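Autolysin E (Staphylococcus aureus, PDB 4PI8) probably cleaves the glycan strands of cell-wall peptidoglycan as a glycosidase of the lysozyme clan, and here holds a NAG-NAM disaccharide. Local coordinates at residues A14-K27 and W184-I198. The protein carries 1 engineered substitution. Numbering follows the deposited sequence.
Sequences AVSMQQGKGIVQTK and WNPENPAQHQYASDI. With AMU (N-acetyl-beta-muramic acid), chain B; NAG (2-acetamido-2-deoxy-beta-D-glucopyranose), chain C; SO4 (sulfate ion), chain N.
With CG anti to its carbonyl carbon (chi1 -67°) and the chain bent at chi2 (-64°), Q18 turns its amide off the end of helix 11-18 to meet that of Q193, whose chain runs out straight beyond CG (chi2 -180°). The two amides lie nearly coplanar and pair head to tail: Q18 NE2 gives to Q193 OE1 at 2.8 Å, Q193 NE2 returns to Q18 OE1 at 3.0 Å, each along a lone pair. Each oxygen takes a second donor, Q25 NE2 on Q18 OE1 and A190 N on Q193 OE1, which should fix which way round each amide lies. The W184 ring brings its edge, at CE3, to Q18 CD (3.6 Å), with amide and ring almost perpendicular. Q25 OE1 is held by R183. Beside the paired amides, P189 CG packs on A14 CB, and A190 CB sits 3.8 Å from I23 CD1. At the far end T26 makes a single beta bridge to D197: T26 N to S196 O (2.9 Å) and I198 N to T26 O (2.8 Å). S196 and D197 offer backbone N-H groups to a sulfate, while Q193 N donates a hydrogen bond to NAG O7 (2.9 Å) and Y194 O accepts one from AMU N2. The contact thus backs one wall of the glycan-binding cleft.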
ATOM      1  N   ALA A  14     -18.768  -3.107 -12.186  1.00 16.23           N
ATOM      2  CA  ALA A  14     -17.723  -3.194 -11.165  1.00 15.53           C
ATOM      3  C   ALA A  14     -18.240  -3.046  -9.738  1.00 15.51           C
ATOM      4  O   ALA A  14     -17.874  -3.766  -8.826  1.00 15.20           O
ATOM      5  CB  ALA A  14     -16.642  -2.172 -11.454  1.00 16.18           C
ATOM      6  N   VAL A  15     -19.178  -2.107  -9.542  1.00 15.37           N
ATOM      7  CA  VAL A  15     -19.773  -1.923  -8.242  1.00 16.92           C
ATOM      8  C   VAL A  15     -20.449  -3.205  -7.759  1.00 15.71           C
ATOM      9  O   VAL A  15     -20.288  -3.636  -6.626  1.00 15.77           O
ATOM     10  CB  VAL A  15     -20.784  -0.764  -8.226  1.00 18.80           C
ATOM     11  CG1 VAL A  15     -21.590  -0.779  -6.937  1.00 19.66           C
ATOM     12  CG2 VAL A  15     -20.090   0.551  -8.464  1.00 17.99           C
ATOM     13  N   SER A  16     -21.226  -3.839  -8.652  1.00 16.90           N
ATOM     14  CA  SER A  16     -21.927  -5.071  -8.270  0.50 17.77           C
ATOM     15  C   SER A  16     -20.941  -6.159  -7.828  1.00 15.95           C
ATOM     16  O   SER A  16     -21.172  -6.915  -6.918  1.00 16.80           O
ATOM     17  CB  SER A  16     -22.758  -5.597  -9.429  0.50 19.93           C
ATOM     18  OG  SER A  16     -23.835  -4.729  -9.701  0.50 23.14           O
ATOM     19  N   MET A  17     -19.823  -6.236  -8.553  1.00 14.79           N
ATOM     20  CA  MET A  17     -18.770  -7.209  -8.214  1.00 14.77           C
ATOM     21  C   MET A  17     -18.155  -6.904  -6.829  1.00 13.60           C
ATOM     22  O   MET A  17     -17.988  -7.780  -6.066  1.00 13.88           O
ATOM     23  CB  MET A  17     -17.735  -7.226  -9.336  1.00 14.11           C
ATOM     24  CG  MET A  17     -18.280  -7.804 -10.632  1.00 15.02           C
ATOM     25  SD  MET A  17     -17.312  -7.547 -12.112  1.00 15.49           S
ATOM     26  CE  MET A  17     -16.063  -8.743 -11.889  1.00 14.97           C
ATOM     27  N   GLN A  18     -17.858  -5.609  -6.571  1.00 14.21           N
ATOM     28  CA  GLN A  18     -17.257  -5.200  -5.281  1.00 14.33           C
ATOM     29  C   GLN A  18     -18.201  -5.477  -4.099  1.00 15.24           C
ATOM     30  O   GLN A  18     -17.766  -5.709  -3.002  1.00 15.30           O
ATOM     31  CB  GLN A  18     -16.936  -3.726  -5.293  1.00 14.47           C
ATOM     32  CG  GLN A  18     -15.853  -3.285  -6.245  1.00 14.07           C
ATOM     33  CD  GLN A  18     -14.451  -3.824  -5.992  1.00 12.26           C
ATOM     34  OE1 GLN A  18     -14.189  -4.403  -4.939  1.00 14.05           O
ATOM     35  NE2 GLN A  18     -13.586  -3.569  -6.936  1.00 13.35           N
ATOM     36  N   GLN A  19     -19.507  -5.457  -4.412  1.00 15.89           N
ATOM     37  CA  GLN A  19     -20.552  -5.734  -3.429  1.00 16.42           C
ATOM     38  C   GLN A  19     -20.912  -7.219  -3.359  1.00 16.76           C
ATOM     39  O   GLN A  19     -21.842  -7.645  -2.623  1.00 18.30           O
ATOM     40  CB  GLN A  19     -21.804  -4.930  -3.802  1.00 16.42           C
ATOM     41  CG  GLN A  19     -21.621  -3.437  -3.714  1.00 17.99           C
ATOM     42  CD  GLN A  19     -22.771  -2.631  -4.318  1.00 21.05           C
ATOM     43  OE1 GLN A  19     -23.582  -3.157  -5.100  1.00 21.54           O
ATOM     44  NE2 GLN A  19     -22.848  -1.360  -3.968  1.00 20.82           N
ATOM     45  N   GLY A  20     -20.171  -8.066  -4.062  1.00 14.84           N
ATOM     46  CA  GLY A  20     -20.494  -9.484  -4.111  1.00 15.58           C
ATOM     47  C   GLY A  20     -20.340 -10.251  -2.824  1.00 15.39           C
ATOM     48  O   GLY A  20     -19.754  -9.807  -1.799  1.00 15.99           O
ATOM     49  N   LYS A  21     -20.829 -11.477  -2.836  1.00 15.60           N
ATOM     50  CA  LYS A  21     -20.915 -12.269  -1.611  1.00 16.86           C
ATOM     51  C   LYS A  21     -19.586 -12.530  -0.943  1.00 18.72           C
ATOM     52  O   LYS A  21     -18.653 -13.040  -1.546  1.00 17.56           O
ATOM     53  CB  LYS A  21     -21.620 -13.626  -1.856  1.00 18.94           C
ATOM     54  CG  LYS A  21     -21.798 -14.415  -0.568  1.00 20.82           C
ATOM     55  CD  LYS A  21     -22.533 -15.716  -0.864  1.00 23.29           C
ATOM     56  CE  LYS A  21     -22.727 -16.504   0.393  1.00 25.95           C
ATOM     57  NZ  LYS A  21     -23.668 -15.804   1.325  1.00 30.43           N
ATOM     58  N   GLY A  22     -19.528 -12.217   0.359  1.00 18.90           N
ATOM     59  CA  GLY A  22     -18.356 -12.500   1.155  1.00 19.85           C
ATOM     60  C   GLY A  22     -17.136 -11.611   1.004  1.00 20.89           C
ATOM     61  O   GLY A  22     -16.124 -11.863   1.670  1.00 23.53           O
ATOM     62  N   ILE A  23     -17.193 -10.648   0.097  1.00 18.18           N
ATOM     63  CA  ILE A  23     -15.996  -9.799  -0.194  1.00 17.72           C
ATOM     64  C   ILE A  23     -15.875  -8.808   0.978  1.00 19.85           C
ATOM     65  O   ILE A  23     -16.831  -8.079   1.241  1.00 22.09           O
ATOM     66  CB  ILE A  23     -16.127  -9.118  -1.520  1.00 17.95           C
ATOM     67  CG1 ILE A  23     -16.108 -10.172  -2.657  1.00 17.91           C
ATOM     68  CG2 ILE A  23     -15.029  -8.064  -1.698  1.00 18.61           C
ATOM     69  CD1 ILE A  23     -16.653  -9.653  -3.956  1.00 17.59           C
ATOM     70  N   VAL A  24     -14.706  -8.777   1.579  1.00 18.38           N
ATOM     71  CA  VAL A  24     -14.489  -7.935   2.781  1.00 19.14           C
ATOM     72  C   VAL A  24     -14.169  -6.503   2.364  1.00 18.62           C
ATOM     73  O   VAL A  24     -13.196  -6.286   1.638  1.00 19.17           O
ATOM     74  CB  VAL A  24     -13.392  -8.514   3.661  1.00 19.44           C
ATOM     75  CG1 VAL A  24     -13.136  -7.593   4.868  1.00 21.47           C
ATOM     76  CG2 VAL A  24     -13.770  -9.937   4.109  1.00 22.41           C
ATOM     77  N   GLN A  25     -15.005  -5.568   2.775  1.00 17.01           N
ATOM     78  CA  GLN A  25     -14.837  -4.150   2.478  1.00 16.83           C
ATOM     79  C   GLN A  25     -15.105  -3.461   3.803  1.00 17.59           C
ATOM     80  O   GLN A  25     -16.181  -3.641   4.350  1.00 19.38           O
ATOM     81  CB  GLN A  25     -15.819  -3.618   1.453  1.00 17.91           C
ATOM     82  CG  GLN A  25     -15.883  -4.487   0.161  1.00 17.99           C
ATOM     83  CD  GLN A  25     -14.923  -4.087  -0.925  1.00 18.36           C
ATOM     84  OE1 GLN A  25     -13.906  -3.441  -0.682  1.00 19.85           O
ATOM     85  NE2 GLN A  25     -15.187  -4.498  -2.146  1.00 14.76           N
ATOM     86  N   THR A  26     -14.121  -2.722   4.334  1.00 16.93           N
ATOM     87  CA  THR A  26     -14.214  -2.194   5.701  1.00 18.57           C
ATOM     88  C   THR A  26     -14.056  -0.678   5.725  1.00 19.60           C
ATOM     89  O   THR A  26     -13.598  -0.027   4.766  1.00 18.21           O
ATOM     90  CB  THR A  26     -13.163  -2.822   6.584  1.00 19.24           C
ATOM     91  OG1 THR A  26     -11.857  -2.534   6.070  1.00 19.61           O
ATOM     92  CG2 THR A  26     -13.317  -4.330   6.687  1.00 21.05           C
ATOM     93  N   LYS A  27     -14.474  -0.102   6.862  1.00 20.89           N
ATOM     94  CA  LYS A  27     -14.414   1.347   7.087  1.00 22.99           C
ATOM     95  C   LYS A  27     -14.127   1.587   8.571  1.00 26.11           C
ATOM     96  O   LYS A  27     -14.543   0.789   9.391  1.00 24.64           O
ATOM     97  CB  LYS A  27     -15.762   1.949   6.685  1.00 29.55           C
ATOM     98  CG  LYS A  27     -16.118   3.332   7.146  1.00 41.76           C
ATOM     99  CD  LYS A  27     -17.632   3.437   7.350  1.00 49.58           C
ATOM    100  CE  LYS A  27     -17.990   4.639   8.217  1.00 56.72           C
ATOM    101  NZ  LYS A  27     -17.291   5.879   7.762  1.00 62.93           N
ATOM    102  N   TRP A 184      -8.843  -1.214  -6.194  1.00 11.19           N
ATOM    103  CA  TRP A 184     -10.123  -1.534  -6.791  1.00 11.46           C
ATOM    104  C   TRP A 184      -9.983  -2.349  -8.093  1.00 11.60           C
ATOM    105  O   TRP A 184     -11.004  -2.711  -8.676  1.00 13.12           O
ATOM    106  CB  TRP A 184     -10.927  -0.249  -7.061  1.00 12.38           C
ATOM    107  CG  TRP A 184     -11.237   0.572  -5.851  1.00 12.72           C
ATOM    108  CD1 TRP A 184     -10.690   1.767  -5.530  1.00 13.48           C
ATOM    109  CD2 TRP A 184     -12.182   0.267  -4.825  1.00 13.24           C
ATOM    110  NE1 TRP A 184     -11.198   2.167  -4.343  1.00 13.79           N
ATOM    111  CE2 TRP A 184     -12.122   1.292  -3.880  1.00 13.38           C
ATOM    112  CE3 TRP A 184     -13.075  -0.802  -4.592  1.00 14.38           C
ATOM    113  CZ2 TRP A 184     -12.916   1.307  -2.744  1.00 14.53           C
ATOM    114  CZ3 TRP A 184     -13.872  -0.763  -3.478  1.00 15.03           C
ATOM    115  CH2 TRP A 184     -13.763   0.296  -2.554  1.00 15.77           C
ATOM    116  N   ASN A 185      -8.784  -2.657  -8.514  1.00 11.56           N
ATOM    117  CA  ASN A 185      -8.510  -3.461  -9.708  1.00 11.88           C
ATOM    118  C   ASN A 185      -9.578  -3.380 -10.767  1.00 12.30           C
ATOM    119  O   ASN A 185     -10.232  -4.379 -11.093  1.00 12.68           O
ATOM    120  CB  ASN A 185      -8.238  -4.911  -9.293  1.00 11.80           C
ATOM    121  CG  ASN A 185      -7.482  -5.701 -10.355  1.00 13.30           C
ATOM    122  OD1 ASN A 185      -6.990  -5.156 -11.341  1.00 14.20           O
ATOM    123  ND2 ASN A 185      -7.316  -7.004 -10.074  1.00 13.52           N
ATOM    124  N   PRO A 186      -9.794  -2.225 -11.355  1.00 12.64           N
ATOM    125  CA  PRO A 186     -10.901  -2.065 -12.305  1.00 14.00           C
ATOM    126  C   PRO A 186     -10.769  -2.979 -13.519  1.00 13.31           C
ATOM    127  O   PRO A 186     -11.841  -3.280 -14.153  1.00 14.26           O
ATOM    128  CB  PRO A 186     -10.843  -0.604 -12.695  1.00 15.36           C
ATOM    129  CG  PRO A 186      -9.561  -0.089 -12.198  1.00 17.92           C
ATOM    130  CD  PRO A 186      -9.153  -0.942 -11.055  1.00 14.35           C
ATOM    131  N   GLU A 187      -9.609  -3.444 -13.888  1.00 12.90           N
ATOM    132  CA  GLU A 187      -9.451  -4.381 -15.012  1.00 13.68           C
ATOM    133  C   GLU A 187     -10.093  -5.693 -14.667  1.00 14.74           C
ATOM    134  O   GLU A 187     -10.628  -6.386 -15.575  1.00 14.93           O
ATOM    135  CB  GLU A 187      -7.993  -4.581 -15.314  1.00 15.62           C
ATOM    136  CG  GLU A 187      -7.661  -5.351 -16.592  1.00 17.56           C
ATOM    137  CD  GLU A 187      -6.181  -5.352 -16.942  1.00 20.99           C
ATOM    138  OE1 GLU A 187      -5.302  -4.803 -16.231  1.00 24.01           O
ATOM    139  OE2 GLU A 187      -5.861  -5.860 -18.068  1.00 24.38           O
ATOM    140  N   ASN A 188     -10.088  -6.101 -13.398  1.00 13.00           N
ATOM    141  CA  ASN A 188     -10.655  -7.364 -12.886  1.00 12.60           C
ATOM    142  C   ASN A 188     -11.243  -7.114 -11.484  1.00 12.07           C
ATOM    143  O   ASN A 188     -10.668  -7.481 -10.471  1.00 13.36           O
ATOM    144  CB  ASN A 188      -9.654  -8.511 -12.849  1.00 12.99           C
ATOM    145  CG  ASN A 188      -9.268  -8.986 -14.233  1.00 14.86           C
ATOM    146  OD1 ASN A 188      -8.174  -8.645 -14.784  1.00 18.16           O
ATOM    147  ND2 ASN A 188     -10.140  -9.703 -14.828  1.00 13.07           N
ATOM    148  N   PRO A 189     -12.398  -6.468 -11.433  1.00 12.96           N
ATOM    149  CA  PRO A 189     -12.925  -5.987 -10.161  1.00 13.06           C
ATOM    150  C   PRO A 189     -13.095  -7.066  -9.119  1.00 13.20           C
ATOM    151  O   PRO A 189     -13.535  -8.193  -9.414  1.00 13.64           O
ATOM    152  CB  PRO A 189     -14.278  -5.347 -10.566  1.00 14.24           C
ATOM    153  CG  PRO A 189     -14.077  -4.907 -11.928  1.00 14.49           C
ATOM    154  CD  PRO A 189     -13.208  -5.971 -12.567  1.00 13.56           C
ATOM    155  N   ALA A 190     -12.762  -6.753  -7.880  1.00 13.26           N
ATOM    156  CA  ALA A 190     -12.943  -7.576  -6.716  1.00 13.20           C
ATOM    157  C   ALA A 190     -11.955  -8.708  -6.587  1.00 14.40           C
ATOM    158  O   ALA A 190     -12.105  -9.568  -5.672  1.00 17.66           O
ATOM    159  CB  ALA A 190     -14.409  -8.062  -6.541  1.00 14.88           C
ATOM    160  N   GLN A 191     -10.933  -8.788  -7.429  1.00 12.86           N
ATOM    161  CA  GLN A 191      -9.847  -9.709  -7.308  1.00 14.02           C
ATOM    162  C   GLN A 191      -8.597  -8.917  -7.070  1.00 13.57           C
ATOM    163  O   GLN A 191      -8.388  -7.853  -7.631  1.00 13.28           O
ATOM    164  CB  GLN A 191      -9.583 -10.463  -8.685  1.00 16.97           C
ATOM    165  CG  GLN A 191     -10.732 -11.325  -9.048  1.00 20.77           C
ATOM    166  CD  GLN A 191     -10.344 -12.261 -10.146  1.00 20.95           C
ATOM    167  OE1 GLN A 191     -10.801 -12.136 -11.280  1.00 20.17           O
ATOM    168  NE2 GLN A 191      -9.466 -13.160  -9.838  1.00 20.86           N
ATOM    169  N   HIS A 192      -7.657  -9.573  -6.402  1.00 12.73           N
ATOM    170  CA  HIS A 192      -6.289  -9.078  -6.261  1.00 13.19           C
ATOM    171  C   HIS A 192      -6.276  -7.619  -5.813  1.00 13.09           C
ATOM    172  O   HIS A 192      -5.530  -6.799  -6.417  1.00 13.59           O
ATOM    173  CB  HIS A 192      -5.449  -9.308  -7.523  1.00 13.70           C
ATOM    174  CG  HIS A 192      -3.994  -9.325  -7.206  1.00 14.27           C
ATOM    175  ND1 HIS A 192      -3.151  -8.263  -7.502  1.00 14.73           N
ATOM    176  CD2 HIS A 192      -3.262 -10.186  -6.453  1.00 16.14           C
ATOM    177  CE1 HIS A 192      -1.957  -8.506  -6.997  1.00 15.96           C
ATOM    178  NE2 HIS A 192      -1.989  -9.655  -6.344  1.00 17.13           N
ATOM    179  N   GLN A 193      -6.952  -7.335  -4.739  1.00 12.44           N
ATOM    180  CA  GLN A 193      -7.015  -5.943  -4.178  1.00 12.81           C
ATOM    181  C   GLN A 193      -6.184  -5.875  -2.927  1.00 12.60           C
ATOM    182  O   GLN A 193      -6.155  -6.748  -2.075  1.00 14.02           O
ATOM    183  CB  GLN A 193      -8.459  -5.577  -3.942  1.00 13.17           C
ATOM    184  CG  GLN A 193      -9.155  -5.437  -5.291  1.00 12.72           C
ATOM    185  CD  GLN A 193     -10.635  -5.070  -5.355  1.00 12.52           C
ATOM    186  OE1 GLN A 193     -11.098  -4.831  -6.459  1.00 13.02           O
ATOM    187  NE2 GLN A 193     -11.334  -5.083  -4.264  1.00 12.88           N
ATOM    188  N   TYR A 194      -5.495  -4.726  -2.781  1.00 11.89           N
ATOM    189  CA  TYR A 194      -4.433  -4.668  -1.762  1.00 12.30           C
ATOM    190  C   TYR A 194      -4.975  -4.634  -0.382  1.00 12.86           C
ATOM    191  O   TYR A 194      -4.298  -5.102   0.562  1.00 14.57           O
ATOM    192  CB  TYR A 194      -3.527  -3.452  -2.040  1.00 11.95           C
ATOM    193  CG  TYR A 194      -2.120  -3.625  -1.416  1.00 11.80           C
ATOM    194  CD1 TYR A 194      -1.925  -3.362  -0.048  1.00 12.51           C
ATOM    195  CD2 TYR A 194      -1.076  -4.041  -2.152  1.00 11.68           C
ATOM    196  CE1 TYR A 194      -0.693  -3.624   0.517  1.00 11.73           C
ATOM    197  CE2 TYR A 194       0.176  -4.302  -1.561  1.00 12.31           C
ATOM    198  CZ  TYR A 194       0.312  -4.079  -0.241  1.00 12.52           C
ATOM    199  OH  TYR A 194       1.603  -4.323   0.308  1.00 14.11           O
ATOM    200  N   ALA A 195      -6.140  -4.020  -0.170  1.00 13.31           N
ATOM    201  CA  ALA A 195      -6.645  -3.801   1.148  1.00 14.68           C
ATOM    202  C   ALA A 195      -8.148  -3.840   1.175  1.00 15.46           C
ATOM    203  O   ALA A 195      -8.769  -3.610   0.120  1.00 15.66           O
ATOM    204  CB  ALA A 195      -6.142  -2.466   1.638  1.00 15.40           C
ATOM    205  N   SER A 196      -8.729  -4.113   2.362  1.00 15.37           N
ATOM    206  CA  SER A 196     -10.188  -4.014   2.540  1.00 16.42           C
ATOM    207  C   SER A 196     -10.680  -2.668   2.940  1.00 14.99           C
ATOM    208  O   SER A 196     -11.814  -2.329   2.701  1.00 15.65           O
ATOM    209  CB  SER A 196     -10.668  -5.086   3.515  0.50 18.12           C
ATOM    210  OG  SER A 196     -10.175  -4.848   4.821  0.50 18.60           O
ATOM    211  N   ASP A 197      -9.811  -1.846   3.562  1.00 15.05           N
ATOM    212  CA  ASP A 197     -10.209  -0.515   3.969  1.00 15.58           C
ATOM    213  C   ASP A 197     -10.609   0.292   2.718  1.00 15.23           C
ATOM    214  O   ASP A 197      -9.776   0.547   1.861  1.00 13.85           O
ATOM    215  CB  ASP A 197      -9.047   0.141   4.728  1.00 17.33           C
ATOM    216  CG  ASP A 197      -9.335   1.535   5.189  1.00 18.23           C
ATOM    217  OD1 ASP A 197     -10.382   2.149   4.978  1.00 19.00           O
ATOM    218  OD2 ASP A 197      -8.331   2.061   5.764  1.00 23.38           O
ATOM    219  N   ILE A 198     -11.857   0.765   2.669  1.00 15.06           N
ATOM    220  CA  ILE A 198     -12.362   1.552   1.547  1.00 16.50           C
ATOM    221  C   ILE A 198     -11.667   2.904   1.356  1.00 14.96           C
ATOM    222  O   ILE A 198     -11.787   3.505   0.278  1.00 15.39           O
ATOM    223  CB  ILE A 198     -13.887   1.711   1.539  1.00 18.10           C
ATOM    224  CG1 ILE A 198     -14.370   2.654   2.667  1.00 18.08           C
ATOM    225  CG2 ILE A 198     -14.548   0.338   1.517  1.00 17.81           C
ATOM    226  CD1 ILE A 198     -15.887   2.859   2.655  1.00 20.26           C
TER
HETATM  227  C1  AMU B   1      -5.577  -7.657   2.301  1.00 17.17           C
HETATM  228  C2  AMU B   1      -4.625  -8.529   1.537  1.00 15.82           C
HETATM  229  C3  AMU B   1      -5.327  -9.125   0.306  1.00 15.15           C
HETATM  230  C4  AMU B   1      -6.615  -9.838   0.779  1.00 16.34           C
HETATM  231  C5  AMU B   1      -7.404  -8.928   1.675  1.00 17.36           C
HETATM  232  C6  AMU B   1      -8.671  -9.612   2.195  1.00 20.32           C
HETATM  233  C7  AMU B   1      -2.201  -8.228   1.011  1.00 17.75           C
HETATM  234  C8  AMU B   1      -1.200  -7.294   0.366  1.00 16.92           C
HETATM  235  C9  AMU B   1      -3.986  -9.515  -1.658  1.00 16.20           C
HETATM  236  C10 AMU B   1      -2.648 -10.084  -1.928  1.00 18.61           C
HETATM  237  C11 AMU B   1      -4.976  -9.855  -2.769  1.00 15.74           C
HETATM  238  O1  AMU B   1      -4.967  -7.133   3.470  1.00 19.05           O
HETATM  239  O3  AMU B   1      -4.481 -10.017  -0.413  1.00 15.06           O
HETATM  240  O4  AMU B   1      -7.307 -10.183  -0.433  1.00 16.45           O
HETATM  241  O5  AMU B   1      -6.622  -8.517   2.769  1.00 18.33           O
HETATM  242  O6  AMU B   1      -9.536  -8.714   2.897  1.00 26.13           O
HETATM  243  O7  AMU B   1      -1.849  -9.260   1.542  1.00 17.14           O
HETATM  244  O10 AMU B   1      -1.821  -9.445  -2.644  1.00 17.97           O
HETATM  245  O11 AMU B   1      -2.364 -11.262  -1.463  1.00 20.01           O
HETATM  246  N2  AMU B   1      -3.444  -7.767   1.055  1.00 16.19           N
HETATM  247  C1  NAG C   2      -7.766 -11.523  -0.473  1.00 16.81           C
HETATM  248  C2  NAG C   2      -8.574 -11.572  -1.775  1.00 16.98           C
HETATM  249  C3  NAG C   2      -9.118 -13.000  -1.949  1.00 17.44           C
HETATM  250  C4  NAG C   2      -7.962 -13.947  -1.841  1.00 21.18           C
HETATM  251  C5  NAG C   2      -7.147 -13.749  -0.574  1.00 21.14           C
HETATM  252  C6  NAG C   2      -5.898 -14.574  -0.662  1.00 26.61           C
HETATM  253  C7  NAG C   2      -9.641  -9.523  -2.730  1.00 16.95           C
HETATM  254  C8  NAG C   2     -10.841  -8.658  -2.712  1.00 15.67           C
HETATM  255  N2  NAG C   2      -9.647 -10.583  -1.902  1.00 15.62           N
HETATM  256  O3  NAG C   2      -9.701 -13.107  -3.239  1.00 17.93           O
HETATM  257  O4  NAG C   2      -8.467 -15.278  -1.777  1.00 23.82           O
HETATM  258  O5  NAG C   2      -6.672 -12.403  -0.526  1.00 19.42           O
HETATM  259  O6  NAG C   2      -5.314 -14.448   0.636  1.00 27.22           O
HETATM  260  O7  NAG C   2      -8.678  -9.292  -3.471  1.00 16.19           O
HETATM  261  S   SO4 N 314      -6.494  -4.194   5.168  0.70 22.71           S
HETATM  262  O1  SO4 N 314      -5.059  -3.807   5.041  0.70 26.62           O
HETATM  263  O2  SO4 N 314      -6.757  -5.303   4.289  0.70 19.29           O
HETATM  264  O3  SO4 N 314      -7.353  -2.981   5.038  0.70 18.61           O
HETATM  265  O4  SO4 N 314      -6.724  -4.763   6.558  0.70 24.32           O
HETATM  266  O   HOH W   1     -13.512  -1.950  -9.545  1.00 14.51           O
HETATM  267  O   HOH W   2      -9.568  -3.381   7.254  1.00 36.12           O